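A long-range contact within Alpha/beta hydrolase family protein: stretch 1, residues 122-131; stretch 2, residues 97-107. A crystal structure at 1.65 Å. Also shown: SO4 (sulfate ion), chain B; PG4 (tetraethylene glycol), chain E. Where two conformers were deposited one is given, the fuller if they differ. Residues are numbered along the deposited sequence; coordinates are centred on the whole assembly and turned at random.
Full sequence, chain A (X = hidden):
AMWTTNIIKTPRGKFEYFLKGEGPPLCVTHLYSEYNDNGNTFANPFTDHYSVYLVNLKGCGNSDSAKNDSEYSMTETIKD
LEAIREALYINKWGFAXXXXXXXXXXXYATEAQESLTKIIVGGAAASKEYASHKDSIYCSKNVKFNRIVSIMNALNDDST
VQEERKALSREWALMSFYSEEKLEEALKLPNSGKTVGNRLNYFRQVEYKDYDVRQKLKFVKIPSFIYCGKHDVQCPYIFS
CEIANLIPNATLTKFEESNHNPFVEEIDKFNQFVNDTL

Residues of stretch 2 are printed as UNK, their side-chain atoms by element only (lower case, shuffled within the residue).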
ATOM      1  N   GLY A 122       2.281  -2.837  -6.012  1.00  8.08           N
ATOM      2  CA  GLY A 122       2.309  -4.235  -5.586  1.00  8.35           C
ATOM      3  C   GLY A 122       0.961  -4.792  -5.188  1.00  8.19           C
ATOM      4  O   GLY A 122       0.170  -4.105  -4.538  1.00  8.65           O
ATOM      5  N   GLY A 123       0.699  -6.035  -5.594  1.00  8.19           N
ATOM      6  CA  GLY A 123      -0.493  -6.777  -5.170  1.00  8.05           C
ATOM      7  C   GLY A 123      -1.801  -6.010  -5.249  1.00  7.91           C
ATOM      8  O   GLY A 123      -2.638  -6.105  -4.350  1.00  7.96           O
ATOM      9  N   ALA A 124      -1.986  -5.255  -6.328  1.00  7.80           N
ATOM     10  CA  ALA A 124      -3.153  -4.385  -6.441  1.00  7.83           C
ATOM     11  C   ALA A 124      -4.096  -4.809  -7.562  1.00  8.12           C
ATOM     12  O   ALA A 124      -3.982  -5.907  -8.115  1.00  8.71           O
ATOM     13  CB  ALA A 124      -2.714  -2.927  -6.609  1.00  7.81           C
ATOM     14  N   ALA A 125      -5.049  -3.937  -7.871  1.00  8.09           N
ATOM     15  CA  ALA A 125      -6.005  -4.179  -8.941  1.00  8.34           C
ATOM     16  C   ALA A 125      -6.417  -2.837  -9.510  1.00  8.65           C
ATOM     17  O   ALA A 125      -6.372  -1.824  -8.808  1.00  8.90           O
ATOM     18  CB  ALA A 125      -7.216  -4.934  -8.416  1.00  8.29           C
ATOM     19  N   ALA A 126      -6.813  -2.833 -10.779  1.00  9.01           N
ATOM     20  CA  ALA A 126      -7.228  -1.611 -11.470  1.00  9.29           C
ATOM     21  C   ALA A 126      -8.717  -1.299 -11.277  1.00  9.68           C
ATOM     22  O   ALA A 126      -9.199  -0.252 -11.720  1.00  9.82           O
ATOM     23  CB  ALA A 126      -6.885  -1.707 -12.957  1.00  9.60           C
ATOM     24  N   SER A 127      -9.446  -2.209 -10.633  1.00  9.88           N
ATOM     25  CA  SER A 127     -10.858  -1.984 -10.316  1.00 10.39           C
ATOM     26  C   SER A 127     -11.294  -2.830  -9.128  1.00 10.76           C
ATOM     27  O   SER A 127     -10.532  -3.660  -8.628  1.00 10.81           O
ATOM     28  CB  SER A 127     -11.748  -2.299 -11.522  1.00 10.32           C
ATOM     29  OG  SER A 127     -11.980  -3.694 -11.619  1.00 10.41           O
ATOM     30  N   LYS A 128     -12.533  -2.617  -8.694  1.00 11.43           N
ATOM     31  CA  LYS A 128     -13.135  -3.372  -7.597  1.00 12.19           C
ATOM     32  C   LYS A 128     -13.375  -4.853  -7.930  1.00 12.58           C
ATOM     33  O   LYS A 128     -13.746  -5.631  -7.046  1.00 12.54           O
ATOM     34  CB  LYS A 128     -14.455  -2.711  -7.178  1.00 12.66           C
ATOM     35  CG  LYS A 128     -15.558  -2.755  -8.228  1.00 13.70           C
ATOM     36  CD  LYS A 128     -16.855  -2.185  -7.669  1.00 16.36           C
ATOM     37  CE  LYS A 128     -17.975  -2.240  -8.694  1.00 17.52           C
ATOM     38  NZ  LYS A 128     -19.227  -1.634  -8.156  1.00 18.67           N
ATOM     39  N   GLU A 129     -13.143  -5.229  -9.191  1.00 12.85           N
ATOM     40  CA  GLU A 129     -13.478  -6.578  -9.641  0.50 13.36           C
ATOM     41  C   GLU A 129     -12.625  -7.684  -9.000  1.00 13.33           C
ATOM     42  O   GLU A 129     -12.992  -8.860  -9.066  1.00 13.52           O
ATOM     43  CB  GLU A 129     -13.514  -6.665 -11.173  0.50 13.63           C
ATOM     44  CG  GLU A 129     -14.641  -5.828 -11.777  0.50 14.66           C
ATOM     45  CD  GLU A 129     -14.918  -6.144 -13.234  0.50 15.98           C
ATOM     46  OE1 GLU A 129     -15.809  -5.493 -13.818  0.50 17.45           O
ATOM     47  OE2 GLU A 129     -14.254  -7.038 -13.797  0.50 16.66           O
ATOM     48  N   TYR A 130     -11.527  -7.314  -8.338  1.00 13.50           N
ATOM     49  CA  TYR A 130     -10.715  -8.300  -7.612  1.00 13.92           C
ATOM     50  C   TYR A 130     -11.544  -9.059  -6.568  1.00 14.41           C
ATOM     51  O   TYR A 130     -11.361 -10.259  -6.383  1.00 14.20           O
ATOM     52  CB  TYR A 130      -9.481  -7.658  -6.956  1.00 13.81           C
ATOM     53  CG  TYR A 130      -9.796  -6.727  -5.805  1.00 13.61           C
ATOM     54  CD1 TYR A 130      -9.752  -7.174  -4.480  1.00 13.76           C
ATOM     55  CD2 TYR A 130     -10.131  -5.397  -6.040  1.00 13.72           C
ATOM     56  CE1 TYR A 130     -10.045  -6.313  -3.420  1.00 13.97           C
ATOM     57  CE2 TYR A 130     -10.426  -4.533  -4.997  1.00 14.05           C
ATOM     58  CZ  TYR A 130     -10.383  -4.995  -3.691  1.00 14.22           C
ATOM     59  OH  TYR A 130     -10.670  -4.126  -2.667  1.00 15.51           O
ATOM     60  N   ALA A 131     -12.469  -8.360  -5.915  1.00 14.94           N
ATOM     61  CA  ALA A 131     -13.263  -8.951  -4.838  1.00 15.79           C
ATOM     62  C   ALA A 131     -14.405  -9.833  -5.354  1.00 16.46           C
ATOM     63  O   ALA A 131     -15.119 -10.450  -4.557  1.00 17.00           O
ATOM     64  CB  ALA A 131     -13.789  -7.866  -3.901  1.00 15.72           C
ATOM     65  N   UNK A  97       3.384   1.854  -3.531  1.00  7.93           N
ATOM     66  CA  UNK A  97       2.324   1.366  -2.658  1.00  8.00           C
ATOM     67  C   UNK A  97       2.044  -0.107  -2.867  1.00  8.05           C
ATOM     68  O   UNK A  97       2.214  -0.636  -3.973  1.00  8.29           O
ATOM     69  N   UNK A  98       1.605  -0.761  -1.796  1.00  8.17           N
ATOM     70  CA  UNK A  98       1.286  -2.185  -1.812  1.00  8.03           C
ATOM     71  C   UNK A  98      -0.172  -2.426  -1.437  1.00  7.98           C
ATOM     72  O   UNK A  98      -0.680  -1.843  -0.471  1.00  8.01           O
ATOM     73  c   UNK A  98       2.028  -4.432  -0.913  1.00  8.47           C
ATOM     74  c   UNK A  98       2.191  -6.462  -1.754  1.00  9.47           C
ATOM     75  n   UNK A  98       1.529  -6.549  -0.614  1.00  9.61           N
ATOM     76  c   UNK A  98       2.206  -2.949  -0.855  1.00  8.17           C
ATOM     77  c   UNK A  98       1.414  -5.294  -0.068  1.00  9.14           C
ATOM     78  n   UNK A  98       2.502  -5.194  -1.959  1.00  8.69           N
ATOM     79  N   UNK A  99      -0.824  -3.292  -2.211  1.00  8.16           N
ATOM     80  CA  UNK A  99      -2.222  -3.696  -2.001  1.00  8.29           C
ATOM     81  C   UNK A  99      -3.143  -2.483  -2.133  1.00  8.30           C
ATOM     82  O   UNK A  99      -3.175  -1.875  -3.202  1.00  8.39           O
ATOM     83  o   UNK A  99      -3.608  -5.179  -0.668  1.00  9.52           O
ATOM     84  c   UNK A  99      -2.385  -4.463  -0.683  1.00  8.43           C
ATOM     85  N   UNK A 100      -3.868  -2.101  -1.078  1.00  8.31           N
ATOM     86  CA  UNK A 100      -4.674  -0.870  -1.150  1.00  8.22           C
ATOM     87  C   UNK A 100      -3.803   0.357  -1.443  1.00  8.01           C
ATOM     88  O   UNK A 100      -4.244   1.294  -2.116  1.00  8.26           O
ATOM     89  c   UNK A 100      -5.503  -0.665   0.119  1.00  8.21           C
ATOM     90  N   UNK A 101      -2.564   0.335  -0.955  1.00  7.95           N
ATOM     91  CA  UNK A 101      -1.581   1.364  -1.292  1.00  7.77           C
ATOM     92  C   UNK A 101      -1.229   1.382  -2.773  1.00  7.54           C
ATOM     93  O   UNK A 101      -0.920   2.438  -3.330  1.00  7.39           O
ATOM     94  N   UNK A 102      -1.264   0.209  -3.405  1.00  7.48           N
ATOM     95  CA  UNK A 102      -1.054   0.091  -4.853  1.00  7.29           C
ATOM     96  C   UNK A 102      -2.194   0.713  -5.645  1.00  7.24           C
ATOM     97  O   UNK A 102      -1.975   1.338  -6.685  1.00  7.19           O
ATOM     98  N   UNK A 103      -3.418   0.552  -5.151  1.00  7.34           N
ATOM     99  CA  UNK A 103      -4.570   1.204  -5.765  1.00  7.38           C
ATOM    100  C   UNK A 103      -4.404   2.716  -5.683  1.00  7.47           C
ATOM    101  O   UNK A 103      -4.674   3.430  -6.651  1.00  7.66           O
ATOM    102  c   UNK A 103      -6.127  -0.728  -5.220  1.00  8.45           C
ATOM    103  c   UNK A 103      -7.288  -3.209  -4.221  1.00 12.80           C
ATOM    104 se   UNK A 103      -7.632  -1.298  -4.137  0.80 10.34          SE
ATOM    105  c   UNK A 103      -5.866   0.759  -5.091  1.00  7.43           C
ATOM    106  N   UNK A 104      -3.940   3.194  -4.530  1.00  7.46           N
ATOM    107  CA  UNK A 104      -3.664   4.617  -4.349  1.00  7.38           C
ATOM    108  C   UNK A 104      -2.601   5.112  -5.342  1.00  7.42           C
ATOM    109  O   UNK A 104      -2.731   6.211  -5.895  1.00  7.57           O
ATOM    110  c   UNK A 104      -2.543   6.433  -1.056  1.00  8.43           C
ATOM    111  c   UNK A 104      -4.248   7.238  -2.729  1.00  8.63           C
ATOM    112  c   UNK A 104      -3.005   6.364  -2.508  1.00  7.55           C
ATOM    113  c   UNK A 104      -3.252   4.904  -2.901  1.00  7.64           C
ATOM    114  N   UNK A 105      -1.576   4.293  -5.579  1.00  7.63           N
ATOM    115  CA  UNK A 105      -0.541   4.587  -6.581  1.00  7.68           C
ATOM    116  C   UNK A 105      -1.135   4.816  -7.970  1.00  7.77           C
ATOM    117  O   UNK A 105      -0.742   5.746  -8.679  1.00  7.80           O
ATOM    118  c   UNK A 105       0.495   3.465  -6.631  1.00  7.66           C
ATOM    119  N   UNK A 106      -2.077   3.957  -8.351  1.00  7.82           N
ATOM    120  CA  UNK A 106      -2.730   4.069  -9.650  1.00  7.93           C
ATOM    121  C   UNK A 106      -3.533   5.359  -9.754  1.00  8.15           C
ATOM    122  O   UNK A 106      -3.520   6.014 -10.794  1.00  8.48           O
ATOM    123  c   UNK A 106      -1.857   1.463 -11.191  1.00  9.23           C
ATOM    124  c   UNK A 106      -2.860   1.506 -10.024  1.00  8.55           C
ATOM    125  c   UNK A 106      -3.847   0.346 -10.128  1.00  9.38           C
ATOM    126  c   UNK A 106      -3.608   2.846  -9.935  1.00  7.98           C
ATOM    127  N   UNK A 107      -4.216   5.727  -8.674  1.00  7.99           N
ATOM    128  CA  UNK A 107      -4.956   6.989  -8.638  1.00  8.38           C
ATOM    129  C   UNK A 107      -4.007   8.197  -8.657  1.00  8.33           C
ATOM    130  O   UNK A 107      -4.302   9.193  -9.307  1.00  8.52           O
ATOM    131  c   UNK A 107      -6.688   8.384  -7.403  1.00  8.92           C
ATOM    132  c   UNK A 107      -5.968   7.035  -7.461  1.00  8.39           C
ATOM    133  c   UNK A 107      -6.988   5.908  -7.614  1.00  8.96           C
TER
HETATM  134  S   SO4 B 278      -4.181  -4.279   2.629  0.80 18.93           S
HETATM  135  O1  SO4 B 278      -5.508  -4.325   3.234  0.80 20.01           O
HETATM  136  O2  SO4 B 278      -3.898  -5.558   1.994  0.80 18.57           O
HETATM  137  O3  SO4 B 278      -4.137  -3.196   1.653  0.80 16.84           O
HETATM  138  O4  SO4 B 278      -3.191  -4.024   3.675  0.80 19.88           O
HETATM  139  O1  PG4 E 281     -17.744  -3.275   1.548  1.00 28.68           O
HETATM  140  C1  PG4 E 281     -16.889  -3.408   0.408  1.00 27.82           C
HETATM  141  C2  PG4 E 281     -16.203  -4.765   0.434  1.00 27.90           C
HETATM  142  O2  PG4 E 281     -14.802  -4.579   0.248  1.00 28.61           O
HETATM  143  C3  PG4 E 281     -14.206  -5.727  -0.351  1.00 28.12           C
HETATM  144  C4  PG4 E 281     -13.269  -6.369   0.667  1.00 27.95           C
HETATM  145  O3  PG4 E 281     -12.213  -5.464   0.984  1.00 28.16           O
HETATM  146  C5  PG4 E 281     -11.073  -5.696   0.157  1.00 27.39           C
HETATM  147  C6  PG4 E 281      -9.958  -4.712   0.486  1.00 27.28           C
HETATM  148  O4  PG4 E 281      -9.007  -4.744  -0.574  1.00 27.00           O
HETATM  149  C7  PG4 E 281      -7.671  -4.479  -0.140  1.00 25.93           C
HETATM  150  C8  PG4 E 281      -6.877  -5.779  -0.052  1.00 25.35           C
HETATM  151  O5  PG4 E 281      -6.220  -6.053  -1.301  1.00 25.55           O

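Position 97 has no side-chain atoms. Its backbone O accepts a hydrogen bond from Gly 122 N at 3.0 Å, and a CB here would fall 2.0 Å from the O of position 101, so the helix behind leaves no room: Gly 97.

Position 98 carries one carbon and then a five-membered ring of three carbons and two nitrogens, which is His 98. It pairs in parallel register with Gly 122, and its ring occupies the space beside that residue: a CB on Gly 122 would lie 2.7 Å from His 98 ND1.

Position 99 has one carbon and one oxygen and sits at phi 62°, psi -118°, the strained turn between strand and helix. Its N donates to Gly 122 O at 2.7 Å, and its CA lies 3.4 Å from Gly 123 O in a CA-H...O contact. This is Ser 99, whose CB points away overall; its OG bonds to SO4 O2 (2.7 Å) and PG4 O5 (2.8 Å).

Position 100 shows a single carbon, pointing away from stretch 1: Ala 100. Its N donates to SO4 O3 at 3.0 Å.

Position 101 has no side-chain atoms and touches nothing on stretch 1; a CB would be crowded by His 98 N at 3.0 Å. It is Gly 101.

Position 102 is bare as well, but here stretch 1 is the neighbour. A CB would stand 2.7 Å from Ala 124 CB and 3.0 Å from Gly 122 O, which fits Gly 102.

Position 103 has an unbranched chain of two carbons, selenium and a carbon, reaching Tyr 130: selenomethionine, Met 103. Its CE lies over the ring face, 3.5 Å from Tyr 130 CE2, while its CG is 4.3 Å from Ala 124 CB.

Position 104 has four carbons forked at the second and makes no contact with stretch 1: Leu 104. Position 105, one carbon, is likewise uninvolved: Ala 105.

Position 106 has four carbons, forked at the second, and points toward stretch 1. It is Leu 106, with CD1 3.6 Å from Ala 125 O.

Position 107 has one carbon carrying two more, out of reach of stretch 1: Val 107.

The contact joins a strand register to a helix packing. Two backbone hydrogen bonds fix Gly 122 against the strand end and the turn; glycine and alanine then let the loop lie close to the helix. Farther along, Met 103 and Leu 106, one helical turn apart, supply the bulk, with Met 103 extending to Tyr 130.

Stretch 2 (97-107) GHSAGGMLALV
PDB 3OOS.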